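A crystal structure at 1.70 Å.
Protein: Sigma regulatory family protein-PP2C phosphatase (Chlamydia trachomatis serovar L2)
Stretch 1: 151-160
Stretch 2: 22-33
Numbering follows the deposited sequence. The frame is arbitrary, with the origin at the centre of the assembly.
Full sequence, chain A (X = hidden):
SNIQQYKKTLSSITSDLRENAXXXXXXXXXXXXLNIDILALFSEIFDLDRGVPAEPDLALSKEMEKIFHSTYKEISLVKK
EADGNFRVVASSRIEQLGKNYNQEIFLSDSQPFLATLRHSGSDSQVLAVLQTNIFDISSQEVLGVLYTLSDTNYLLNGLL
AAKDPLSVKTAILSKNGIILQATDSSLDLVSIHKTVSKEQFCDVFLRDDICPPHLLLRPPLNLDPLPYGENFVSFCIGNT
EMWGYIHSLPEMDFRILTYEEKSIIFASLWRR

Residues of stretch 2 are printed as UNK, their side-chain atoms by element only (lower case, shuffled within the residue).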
ATOM      1  N   ASP A 151      -7.954   7.475   1.375  1.00 20.28           N
ATOM      2  CA  ASP A 151      -8.474   6.555   0.367  1.00 18.46           C
ATOM      3  C   ASP A 151      -7.675   6.728  -0.920  1.00 19.90           C
ATOM      4  O   ASP A 151      -7.546   7.847  -1.431  1.00 22.86           O
ATOM      5  CB  ASP A 151      -9.949   6.822   0.123  1.00 24.82           C
ATOM      6  CG  ASP A 151     -10.644   5.686  -0.596  1.00 26.40           C
ATOM      7  OD1 ASP A 151     -10.005   5.004  -1.414  1.00 21.20           O
ATOM      8  OD2 ASP A 151     -11.857   5.481  -0.343  1.00 24.53           O
ATOM      9  N   THR A 152      -7.117   5.636  -1.437  1.00 20.29           N
ATOM     10  CA  THR A 152      -6.313   5.697  -2.648  1.00 18.83           C
ATOM     11  C   THR A 152      -7.110   5.518  -3.935  1.00 18.49           C
ATOM     12  O   THR A 152      -6.497   5.429  -5.003  1.00 19.99           O
ATOM     13  CB  THR A 152      -5.205   4.657  -2.612  1.00 20.64           C
ATOM     14  OG1 THR A 152      -5.772   3.341  -2.660  1.00 24.19           O
ATOM     15  CG2 THR A 152      -4.362   4.831  -1.359  1.00 26.29           C
ATOM     16  N   ASN A 153      -8.442   5.507  -3.882  1.00 20.28           N
ATOM     17  CA  ASN A 153      -9.195   5.305  -5.114  1.00 21.46           C
ATOM     18  C   ASN A 153      -8.856   6.363  -6.163  1.00 21.77           C
ATOM     19  O   ASN A 153      -8.809   6.048  -7.354  1.00 19.26           O
ATOM     20  CB  ASN A 153     -10.702   5.243  -4.853  1.00 21.07           C
ATOM     21  CG  ASN A 153     -11.273   6.427  -4.068  1.00 23.51           C
ATOM     22  OD1 ASN A 153     -10.605   7.410  -3.760  1.00 23.96           O
ATOM     23  ND2 ASN A 153     -12.567   6.319  -3.759  1.00 22.13           N
ATOM     24  N   TYR A 154      -8.594   7.609  -5.744  1.00 19.73           N
ATOM     25  CA  TYR A 154      -8.288   8.664  -6.711  1.00 20.47           C
ATOM     26  C   TYR A 154      -6.995   8.389  -7.480  1.00 22.02           C
ATOM     27  O   TYR A 154      -6.795   8.948  -8.571  1.00 21.85           O
ATOM     28  CB  TYR A 154      -8.207  10.023  -5.999  1.00 20.02           C
ATOM     29  CG  TYR A 154      -6.947  10.210  -5.189  1.00 19.98           C
ATOM     30  CD1 TYR A 154      -6.785   9.623  -3.944  1.00 23.01           C
ATOM     31  CD2 TYR A 154      -5.905  10.988  -5.688  1.00 21.12           C
ATOM     32  CE1 TYR A 154      -5.611   9.811  -3.210  1.00 25.81           C
ATOM     33  CE2 TYR A 154      -4.752  11.188  -4.968  1.00 24.89           C
ATOM     34  CZ  TYR A 154      -4.604  10.602  -3.731  1.00 25.91           C
ATOM     35  OH  TYR A 154      -3.434  10.788  -3.018  1.00 27.59           O
ATOM     36  N   LEU A 155      -6.131   7.525  -6.958  1.00 18.80           N
ATOM     37  CA  LEU A 155      -4.940   7.060  -7.664  1.00 20.53           C
ATOM     38  C   LEU A 155      -5.152   5.726  -8.343  1.00 23.18           C
ATOM     39  O   LEU A 155      -4.908   5.578  -9.538  1.00 20.46           O
ATOM     40  CB  LEU A 155      -3.784   6.908  -6.693  1.00 22.54           C
ATOM     41  CG  LEU A 155      -3.205   8.187  -6.124  1.00 33.59           C
ATOM     42  CD1 LEU A 155      -2.412   7.837  -4.875  1.00 31.73           C
ATOM     43  CD2 LEU A 155      -2.322   8.863  -7.190  1.00 34.27           C
ATOM     44  N   LEU A 156      -5.623   4.735  -7.586  1.00 21.05           N
ATOM     45  CA  LEU A 156      -5.677   3.393  -8.131  1.00 20.11           C
ATOM     46  C   LEU A 156      -6.749   3.211  -9.198  1.00 18.73           C
ATOM     47  O   LEU A 156      -6.556   2.390 -10.107  1.00 22.05           O
ATOM     48  CB  LEU A 156      -5.877   2.381  -7.007  1.00 20.67           C
ATOM     49  CG  LEU A 156      -4.706   2.306  -6.040  1.00 21.53           C
ATOM     50  CD1 LEU A 156      -4.873   1.109  -5.105  1.00 22.71           C
ATOM     51  CD2 LEU A 156      -3.335   2.237  -6.743  1.00 25.00           C
ATOM     52  N   ASN A 157      -7.896   3.907  -9.117  1.00 20.71           N
ATOM     53  CA  ASN A 157      -8.897   3.747 -10.167  1.00 22.01           C
ATOM     54  C   ASN A 157      -8.286   4.026 -11.530  1.00 22.95           C
ATOM     55  O   ASN A 157      -8.483   3.259 -12.478  1.00 25.65           O
ATOM     56  CB  ASN A 157     -10.104   4.655  -9.936  1.00 21.56           C
ATOM     57  CG  ASN A 157     -10.953   4.202  -8.768  1.00 30.27           C
ATOM     58  OD1 ASN A 157     -10.674   3.171  -8.156  1.00 28.29           O
ATOM     59  ND2 ASN A 157     -11.955   5.000  -8.415  1.00 24.61           N
ATOM     60  N   GLY A 158      -7.521   5.111 -11.639  1.00 23.20           N
ATOM     61  CA  GLY A 158      -6.906   5.434 -12.917  1.00 24.13           C
ATOM     62  C   GLY A 158      -5.743   4.523 -13.273  1.00 21.27           C
ATOM     63  O   GLY A 158      -5.584   4.142 -14.437  1.00 25.55           O
ATOM     64  N   LEU A 159      -4.897   4.194 -12.293  1.00 20.09           N
ATOM     65  CA  LEU A 159      -3.734   3.353 -12.572  1.00 22.47           C
ATOM     66  C   LEU A 159      -4.116   1.913 -12.885  1.00 23.84           C
ATOM     67  O   LEU A 159      -3.383   1.218 -13.604  1.00 24.13           O
ATOM     68  CB  LEU A 159      -2.764   3.395 -11.408  1.00 20.95           C
ATOM     69  CG  LEU A 159      -2.028   4.719 -11.180  1.00 25.28           C
ATOM     70  CD1 LEU A 159      -1.180   4.627  -9.921  1.00 34.32           C
ATOM     71  CD2 LEU A 159      -1.143   5.069 -12.363  1.00 27.86           C
ATOM     72  N   LEU A 160      -5.253   1.440 -12.371  1.00 21.29           N
ATOM     73  CA  LEU A 160      -5.694   0.084 -12.659  1.00 22.11           C
ATOM     74  C   LEU A 160      -6.656   0.009 -13.843  1.00 22.56           C
ATOM     75  O   LEU A 160      -7.013  -1.094 -14.280  1.00 25.92           O
ATOM     76  CB  LEU A 160      -6.348  -0.522 -11.400  1.00 21.06           C
ATOM     77  CG  LEU A 160      -5.393  -1.205 -10.420  1.00 27.80           C
ATOM     78  CD1 LEU A 160      -4.247  -0.327 -10.075  1.00 23.88           C
ATOM     79  CD2 LEU A 160      -6.170  -1.624  -9.141  1.00 22.44           C
ATOM     80  N   UNK A  22       6.822   0.342 -14.335  1.00 25.49           N
ATOM     81  CA  UNK A  22       7.707   1.402 -13.878  1.00 25.01           C
ATOM     82  C   UNK A  22       6.999   2.741 -13.868  1.00 25.08           C
ATOM     83  O   UNK A  22       7.199   3.538 -12.947  1.00 29.80           O
ATOM     84  c   UNK A  22       8.951   1.470 -14.761  1.00 40.01           C
ATOM     85  c   UNK A  22      11.041   0.461 -15.707  1.00101.18           C
ATOM     86  c   UNK A  22      10.308  -0.174 -13.400  1.00 79.32           C
ATOM     87  c   UNK A  22       9.845   0.224 -14.792  1.00 79.59           C
ATOM     88  N   UNK A  23       6.183   3.025 -14.884  1.00 28.32           N
ATOM     89  CA  UNK A  23       5.460   4.291 -14.892  1.00 34.72           C
ATOM     90  C   UNK A  23       4.494   4.369 -13.731  1.00 30.53           C
ATOM     91  O   UNK A  23       4.349   5.421 -13.094  1.00 28.20           O
ATOM     92  c   UNK A  23       4.696   4.489 -16.203  1.00 32.98           C
ATOM     93  c   UNK A  23       3.165   7.939 -16.444  1.00 53.86           C
ATOM     94  c   UNK A  23       3.699   5.618 -16.145  1.00 43.40           C
ATOM     95  c   UNK A  23       1.494   6.438 -15.643  1.00 60.98           C
ATOM     96  c   UNK A  23       4.069   6.900 -16.510  1.00 46.16           C
ATOM     97  c   UNK A  23       1.877   7.711 -16.015  1.00 60.60           C
ATOM     98  c   UNK A  23       2.403   5.401 -15.711  1.00 53.27           C
ATOM     99  N   UNK A  24       3.781   3.271 -13.466  1.00 23.16           N
ATOM    100  CA  UNK A  24       2.813   3.287 -12.376  1.00 21.54           C
ATOM    101  C   UNK A  24       3.512   3.409 -11.030  1.00 23.93           C
ATOM    102  O   UNK A  24       3.044   4.140 -10.144  1.00 22.92           O
ATOM    103  c   UNK A  24       1.088   1.972 -13.736  1.00 26.87           C
ATOM    104  c   UNK A  24      -0.187   0.404 -15.288  1.00 24.56           C
ATOM    105  c   UNK A  24       0.408   0.614 -13.903  1.00 25.92           C
ATOM    106  n   UNK A  24      -1.350   1.268 -15.546  1.00 31.47           N
ATOM    107  c   UNK A  24       1.929   2.031 -12.456  1.00 20.81           C
ATOM    108  N   UNK A  25       4.650   2.722 -10.872  1.00 24.11           N
ATOM    109  CA  UNK A  25       5.456   2.842  -9.664  1.00 29.60           C
ATOM    110  C   UNK A  25       5.898   4.279  -9.443  1.00 33.65           C
ATOM    111  O   UNK A  25       5.837   4.792  -8.325  1.00 26.41           O
ATOM    112  c   UNK A  25       6.684   1.930  -9.754  1.00 29.88           C
ATOM    113  N   UNK A  26       6.371   4.936 -10.502  1.00 26.17           N
ATOM    114  CA  UNK A  26       6.833   6.309 -10.369  1.00 27.29           C
ATOM    115  C   UNK A  26       5.692   7.228  -9.968  1.00 25.27           C
ATOM    116  O   UNK A  26       5.868   8.128  -9.133  1.00 29.30           O
ATOM    117  c   UNK A  26       7.459   6.760 -11.686  1.00 43.10           C
ATOM    118  n   UNK A  26       8.891   8.777 -11.186  1.00 66.96           N
ATOM    119  c   UNK A  26       8.887  10.083 -11.389  1.00 69.12           C
ATOM    120  n   UNK A  26       7.789  10.398 -12.052  1.00 67.53           N
ATOM    121  c   UNK A  26       7.064   9.256 -12.285  1.00 68.83           C
ATOM    122  c   UNK A  26       7.757   8.226 -11.742  1.00 64.85           C
ATOM    123  N   UNK A  27       4.497   6.995 -10.520  1.00 26.95           N
ATOM    124  CA  UNK A  27       3.343   7.799 -10.135  1.00 24.03           C
ATOM    125  C   UNK A  27       3.059   7.653  -8.645  1.00 23.53           C
ATOM    126  O   UNK A  27       2.853   8.642  -7.932  1.00 26.00           O
ATOM    127  c   UNK A  27       2.125   7.399 -10.977  1.00 28.20           C
ATOM    128  c   UNK A  27       0.892   8.196 -10.565  1.00 30.83           C
ATOM    129  o   UNK A  27       2.391   7.659 -12.364  1.00 31.39           O
ATOM    130  N   UNK A  28       3.055   6.415  -8.154  1.00 23.33           N
ATOM    131  CA  UNK A  28       2.810   6.195  -6.740  1.00 19.34           C
ATOM    132  C   UNK A  28       3.917   6.783  -5.863  1.00 20.57           C
ATOM    133  O   UNK A  28       3.632   7.275  -4.765  1.00 22.66           O
ATOM    134  c   UNK A  28       0.074   4.703  -6.551  1.00 35.71           C
ATOM    135  c   UNK A  28       2.616   4.698  -6.493  1.00 20.70           C
ATOM    136  c   UNK A  28       1.358   4.133  -7.159  1.00 23.75           C
ATOM    137  c   UNK A  28       1.335   2.610  -7.040  1.00 27.19           C
ATOM    138  N   UNK A  29       5.177   6.776  -6.325  1.00 22.09           N
ATOM    139  CA  UNK A  29       6.251   7.387  -5.546  1.00 25.92           C
ATOM    140  C   UNK A  29       6.070   8.894  -5.426  1.00 33.19           C
ATOM    141  O   UNK A  29       6.466   9.495  -4.416  1.00 25.50           O
ATOM    142  c   UNK A  29       7.602   7.048  -6.174  1.00 29.33           C
ATOM    143  c   UNK A  29       8.061   5.623  -5.923  1.00 51.45           C
ATOM    144  c   UNK A  29       9.173   5.174  -6.867  1.00 65.61           C
ATOM    145  o   UNK A  29       9.622   5.928  -7.733  1.00 60.85           O
ATOM    146  n   UNK A  29       9.616   3.934  -6.699  1.00 72.68           N
ATOM    147  N   UNK A  30       5.458   9.513  -6.434  1.00 26.66           N
ATOM    148  CA  UNK A  30       5.238  10.948  -6.433  1.00 27.41           C
ATOM    149  C   UNK A  30       3.993  11.359  -5.650  1.00 24.41           C
ATOM    150  O   UNK A  30       3.907  12.514  -5.203  1.00 27.86           O
ATOM    151  n   UNK A  30       7.481  13.136  -7.565  1.00 98.99           N
ATOM    152  c   UNK A  30       6.417  11.257  -8.680  1.00 36.00           C
ATOM    153  c   UNK A  30       5.134  11.442  -7.875  1.00 30.17           C
ATOM    154  c   UNK A  30       7.620  11.879  -7.976  1.00 70.84           C
ATOM    155  o   UNK A  30       8.646  11.231  -7.785  1.00 67.48           O
ATOM    156  N   UNK A  31       3.054  10.431  -5.419  1.00 22.58           N
ATOM    157  CA  UNK A  31       1.750  10.772  -4.871  1.00 24.27           C
ATOM    158  C   UNK A  31       1.469  10.206  -3.482  1.00 21.03           C
ATOM    159  O   UNK A  31       0.685  10.803  -2.745  1.00 27.10           O
ATOM    160  o   UNK A  31       0.808   8.893  -6.073  1.00 26.47           O
ATOM    161  c   UNK A  31       0.698  11.034  -7.131  1.00 27.60           C
ATOM    162  c   UNK A  31       0.641  10.287  -5.815  1.00 23.89           C
ATOM    163  N   UNK A  32       2.072   9.083  -3.095  1.00 18.92           N
ATOM    164  CA  UNK A  32       1.767   8.501  -1.780  1.00 18.24           C
ATOM    165  C   UNK A  32       2.598   9.071  -0.625  1.00 18.29           C
ATOM    166  O   UNK A  32       2.012   9.501   0.388  1.00 20.46           O
ATOM    167  c   UNK A  32       1.713   6.374  -0.439  1.00 23.69           C
ATOM    168  c   UNK A  32       1.901   6.976  -1.839  1.00 17.91           C
ATOM    169  c   UNK A  32      -0.559   6.617  -2.462  1.00 41.11           C
ATOM    170  c   UNK A  32       0.875   6.391  -2.814  1.00 25.08           C
ATOM    171  N   UNK A  33       3.954   9.077  -0.685  1.00 17.33           N
ATOM    172  CA  UNK A  33       4.760   9.376   0.512  1.00 18.63           C
ATOM    173  C   UNK A  33       4.947  10.873   0.746  1.00 18.32           C
ATOM    174  O   UNK A  33       6.070  11.405   0.720  1.00 20.70           O
ATOM    175  c   UNK A  33       6.232   8.823  -1.287  1.00 25.13           C
ATOM    176  c   UNK A  33       6.068   8.643   0.200  1.00 23.87           C
ATOM    177  c   UNK A  33       4.814   8.725  -1.833  1.00 19.68           C
TER
HETATM  178  O   HOH W   1      -1.433  12.443  -3.462  1.00 25.63           O

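Position 22 carries four carbons forked at the second, and its side chain is out of reach of stretch 1; the fork identifies Leu22. Position 23 has one carbon leading to a six-carbon ring with no oxygen, hence Phe23. Its CB points sideways, yet the ring reaches Leu159, CE2 of Phe23 lying 4.4 Å from CD2 of Leu159 in an oblique approach.

At position 24, four carbons in a row end in a nitrogen, the signature of Lys24. With chi1 at m (-63°), the chain is extended at chi2 and chi3 (both t) and turns at chi4 (-69°, m), bringing NZ of Lys24 2.8 Å from the backbone O of Leu159, to which it donates a hydrogen bond. The aliphatic part also packs, CG of Lys24 being 4.1 Å from CD2 of Leu159.

Position 25 has a single carbon pointing away from stretch 1: Ala25. Position 26 has one carbon and a five-membered ring of three carbons and two nitrogens, so it is His26, also out of reach.

Position 27 shows one carbon bearing an oxygen and a carbon, which defines Thr27; its CG2 lies 4.1 Å from CD2 of Leu159. Position 28 again has four carbons forked at the second, Leu28. Its CD2 lies 3.6 Å from CD1 of Leu159, 4.2 Å from CD2 of Leu156 and 4.3 Å from CD1 of Leu155, so one methyl meets three leucines.

Positions 29 and 30 each have three carbons, the third carrying one oxygen and one nitrogen. This amide pattern gives Gln29 and Gln30, neither touching stretch 1.

Position 31 repeats the carbon bearing oxygen and carbon: Thr31. Its OG1 donates to O of Thr27 at 2.8 Å, satisfying the hydroxyl within its own helix while OG1 of Thr31 sits 3.3 Å from CD2 of Leu155. Position 32 forks at the first carbon, with one arm two carbons long: Ile32. Its CD1 approaches CD1 of Leu155 to 3.3 Å, a tight apolar contact, and CG2 of Thr152 to 4.3 Å. Position 33 closes three carbons onto the backbone N, giving Pro33, which makes no contact.

The helices run antiparallel at 170°, with axes 11.2 Å apart at closest approach. CA distances shrink from 8.6 Å (Thr152 to Ile32) to 6.6 Å (Leu159 to Lys24). Leu155 and Leu159, one helical turn apart, supply most of the covered area on stretch 1. The lysine bond closes one end; near the other, a water bridges O of Thr31 (2.8 Å from the water O) and OH of Tyr154 (2.6 Å from it).

Stretch 2, residues 22-33: LFKAHTLQQTIP
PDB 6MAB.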